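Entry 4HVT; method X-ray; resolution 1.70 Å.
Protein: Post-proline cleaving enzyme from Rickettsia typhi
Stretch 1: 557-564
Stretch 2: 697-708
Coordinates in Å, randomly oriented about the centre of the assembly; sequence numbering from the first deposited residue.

Stretch 1 557-564: PEYLGIKG
Stretch 2, residues 697-708: NLYTFFANALKL

Residues 557-559 form a 3-10 segment, closed by L560 N to P557 O at 3.2 Å, and lead into strand 560-564, whose phi/psi values run from -101/116 to -160/148. The helix that enters stretch 2 at N697 packs against it nearly antiparallel, at 158° with the axes 9.2 Å apart. In the register, Y559 CA lies 4.9 Å from L706 CA, and G561 CA lies 7.2 Å from F702 CA.

With no hydrogen bond between the two stretches among the modelled atoms, the contact rests on packing. L706 is the residue most covered by the other stretch (82 Å²): its CA-to-CB bond points sideways, but rotamer m,t carries the tip inward, with CD1 3.7 Å from G561 N and CD2 4.0 Å from L560 C. The CA-to-CB bond of F702 points toward the strand; chi1 -85° (m) and chi2 -62° bring CZ to 3.5 Å from I562 O, at the ring edge, and CE1 to 4.1 Å from G561 CA. G561 leaves room for both: an ideal CB there would lie 2.8 Å from L706 CD1 and 2.9 Å from F702 CE1.

Strand alternation turns L560 (t,p) and I562 (p,t) away and K563 toward the helix. K563, t,t,t,m, sets CB 4.2 Å from F702 CZ and CD 4.3 Å from L698 CD2; its NZ bonds elsewhere in the structure. Y559 (chi1 -72°, chi2 -86°) brings CD1 within 3.4 Å of L706 O, beside K707, where phi turns positive (68/44).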

# COMPACT_ATOMS: atom_id res chain seq x y z
N PRO A 557 7.98 -29.60 -3.75
CA PRO A 557 7.36 -28.86 -4.86
C PRO A 557 5.87 -29.09 -5.02
O PRO A 557 5.12 -28.15 -5.24
CB PRO A 557 8.11 -29.39 -6.08
CG PRO A 557 9.47 -29.62 -5.55
CD PRO A 557 9.26 -30.20 -4.18
N GLU A 558 5.45 -30.32 -4.83
CA GLU A 558 4.05 -30.68 -4.97
C GLU A 558 3.12 -30.01 -3.97
O GLU A 558 1.92 -29.87 -4.26
CB GLU A 558 3.92 -32.22 -4.89
CG GLU A 558 2.75 -32.82 -4.15
CD GLU A 558 2.83 -34.34 -4.16
OE1 GLU A 558 3.78 -34.85 -4.78
OE2 GLU A 558 1.98 -35.02 -3.56
N TYR A 559 3.68 -29.57 -2.84
CA TYR A 559 2.93 -29.01 -1.76
C TYR A 559 3.21 -27.49 -1.61
O TYR A 559 2.66 -26.89 -0.70
CB TYR A 559 3.25 -29.74 -0.45
CG TYR A 559 2.68 -31.13 -0.40
CD1 TYR A 559 1.39 -31.32 0.04
CD2 TYR A 559 3.40 -32.24 -0.80
CE1 TYR A 559 0.83 -32.54 0.12
CE2 TYR A 559 2.84 -33.50 -0.75
CZ TYR A 559 1.53 -33.62 -0.29
OH TYR A 559 0.88 -34.81 -0.17
N LEU A 560 4.07 -26.94 -2.49
CA LEU A 560 4.53 -25.55 -2.36
C LEU A 560 3.80 -24.62 -3.30
O LEU A 560 3.93 -24.70 -4.55
CB LEU A 560 6.06 -25.45 -2.55
CG LEU A 560 6.60 -24.03 -2.48
CD1 LEU A 560 6.21 -23.33 -1.16
CD2 LEU A 560 8.11 -24.00 -2.74
N GLY A 561 3.06 -23.67 -2.72
CA GLY A 561 2.43 -22.64 -3.52
C GLY A 561 3.02 -21.27 -3.25
O GLY A 561 3.59 -21.02 -2.19
N ILE A 562 2.98 -20.44 -4.28
CA ILE A 562 3.57 -19.14 -4.22
C ILE A 562 2.51 -18.12 -4.63
O ILE A 562 1.66 -18.40 -5.46
CB ILE A 562 4.84 -19.00 -5.08
CG1 ILE A 562 4.58 -19.36 -6.54
CG2 ILE A 562 5.98 -19.83 -4.50
CD1 ILE A 562 5.76 -18.98 -7.44
N LYS A 563 2.54 -16.97 -3.97
CA LYS A 563 1.51 -15.92 -4.14
C LYS A 563 2.13 -14.52 -4.15
O LYS A 563 2.98 -14.23 -3.32
CB LYS A 563 0.47 -16.13 -3.04
CG LYS A 563 -0.67 -15.16 -2.99
CD LYS A 563 -1.45 -15.32 -1.66
CE LYS A 563 -2.21 -14.07 -1.25
NZ LYS A 563 -1.36 -12.92 -0.86
N GLY A 564 1.75 -13.70 -5.13
CA GLY A 564 2.24 -12.32 -5.25
C GLY A 564 1.32 -11.46 -6.11
O GLY A 564 0.61 -11.95 -6.99
N ASN A 697 -12.31 -17.70 -3.47
CA ASN A 697 -11.80 -18.29 -4.72
C ASN A 697 -10.32 -18.62 -4.61
O ASN A 697 -9.89 -19.76 -4.94
CB ASN A 697 -12.05 -17.36 -5.85
CG ASN A 697 -13.51 -17.34 -6.28
OD1 ASN A 697 -14.24 -18.34 -6.09
ND2 ASN A 697 -13.94 -16.22 -6.91
N LEU A 698 -9.56 -17.67 -4.06
CA LEU A 698 -8.13 -17.85 -3.94
C LEU A 698 -7.74 -19.00 -3.01
O LEU A 698 -6.85 -19.81 -3.34
CB LEU A 698 -7.48 -16.53 -3.49
CG LEU A 698 -5.94 -16.56 -3.56
CD1 LEU A 698 -5.34 -15.31 -4.13
CD2 LEU A 698 -5.45 -16.87 -2.16
N TYR A 699 -8.37 -19.03 -1.84
CA TYR A 699 -8.06 -20.07 -0.83
C TYR A 699 -8.63 -21.44 -1.21
O TYR A 699 -8.02 -22.43 -0.89
CB TYR A 699 -8.38 -19.62 0.61
CG TYR A 699 -7.29 -18.76 1.13
CD1 TYR A 699 -6.08 -19.32 1.56
CD2 TYR A 699 -7.44 -17.41 1.21
CE1 TYR A 699 -5.06 -18.52 2.01
CE2 TYR A 699 -6.42 -16.61 1.66
CZ TYR A 699 -5.24 -17.16 2.06
OH TYR A 699 -4.23 -16.35 2.51
N THR A 700 -9.71 -21.47 -1.99
CA THR A 700 -10.22 -22.74 -2.49
C THR A 700 -9.18 -23.27 -3.47
O THR A 700 -8.82 -24.45 -3.39
CB THR A 700 -11.62 -22.59 -3.11
OG1 THR A 700 -12.53 -22.11 -2.10
CG2 THR A 700 -12.11 -23.95 -3.65
N PHE A 701 -8.67 -22.40 -4.34
CA PHE A 701 -7.66 -22.78 -5.34
C PHE A 701 -6.44 -23.45 -4.64
O PHE A 701 -5.97 -24.50 -5.06
CB PHE A 701 -7.26 -21.56 -6.22
CG PHE A 701 -5.99 -21.76 -6.98
CD1 PHE A 701 -5.96 -22.52 -8.16
CD2 PHE A 701 -4.82 -21.20 -6.55
CE1 PHE A 701 -4.78 -22.66 -8.86
CE2 PHE A 701 -3.64 -21.38 -7.22
CZ PHE A 701 -3.62 -22.12 -8.37
N PHE A 702 -5.92 -22.82 -3.60
CA PHE A 702 -4.70 -23.32 -2.97
C PHE A 702 -4.97 -24.53 -2.17
O PHE A 702 -4.16 -25.45 -2.13
CB PHE A 702 -4.05 -22.22 -2.11
CG PHE A 702 -3.16 -21.29 -2.91
CD1 PHE A 702 -2.05 -21.80 -3.55
CD2 PHE A 702 -3.38 -19.89 -2.89
CE1 PHE A 702 -1.19 -20.98 -4.26
CE2 PHE A 702 -2.52 -19.08 -3.59
CZ PHE A 702 -1.43 -19.63 -4.28
N ALA A 703 -6.12 -24.55 -1.49
CA ALA A 703 -6.45 -25.68 -0.63
C ALA A 703 -6.60 -26.92 -1.51
O ALA A 703 -6.11 -28.02 -1.16
CB ALA A 703 -7.72 -25.43 0.11
N ASN A 704 -7.23 -26.75 -2.65
CA ASN A 704 -7.44 -27.87 -3.56
C ASN A 704 -6.15 -28.31 -4.27
O ASN A 704 -5.90 -29.53 -4.41
CB ASN A 704 -8.52 -27.49 -4.56
CG ASN A 704 -8.81 -28.58 -5.56
OD1 ASN A 704 -9.65 -29.52 -5.31
ND2 ASN A 704 -8.15 -28.50 -6.69
N ALA A 705 -5.35 -27.34 -4.71
CA ALA A 705 -4.08 -27.61 -5.40
C ALA A 705 -3.02 -28.27 -4.51
O ALA A 705 -2.26 -29.16 -4.98
CB ALA A 705 -3.53 -26.33 -6.05
N LEU A 706 -2.99 -27.90 -3.22
CA LEU A 706 -1.89 -28.28 -2.36
C LEU A 706 -2.33 -29.27 -1.33
O LEU A 706 -1.55 -29.58 -0.43
CB LEU A 706 -1.30 -27.02 -1.69
CG LEU A 706 -0.88 -25.90 -2.65
CD1 LEU A 706 -0.40 -24.65 -1.91
CD2 LEU A 706 0.19 -26.34 -3.64
N LYS A 707 -3.61 -29.66 -1.38
CA LYS A 707 -4.15 -30.73 -0.53
C LYS A 707 -4.20 -30.36 0.95
O LYS A 707 -3.82 -31.16 1.80
CB LYS A 707 -3.36 -32.04 -0.77
N LEU A 708 -4.65 -29.15 1.25
CA LEU A 708 -4.91 -28.70 2.62
C LEU A 708 -6.03 -29.56 3.19
O LEU A 708 -7.08 -29.71 2.55
CB LEU A 708 -5.33 -27.25 2.64
CG LEU A 708 -5.37 -26.56 4.01
CD1 LEU A 708 -4.01 -26.03 4.45
CD2 LEU A 708 -6.32 -25.37 3.92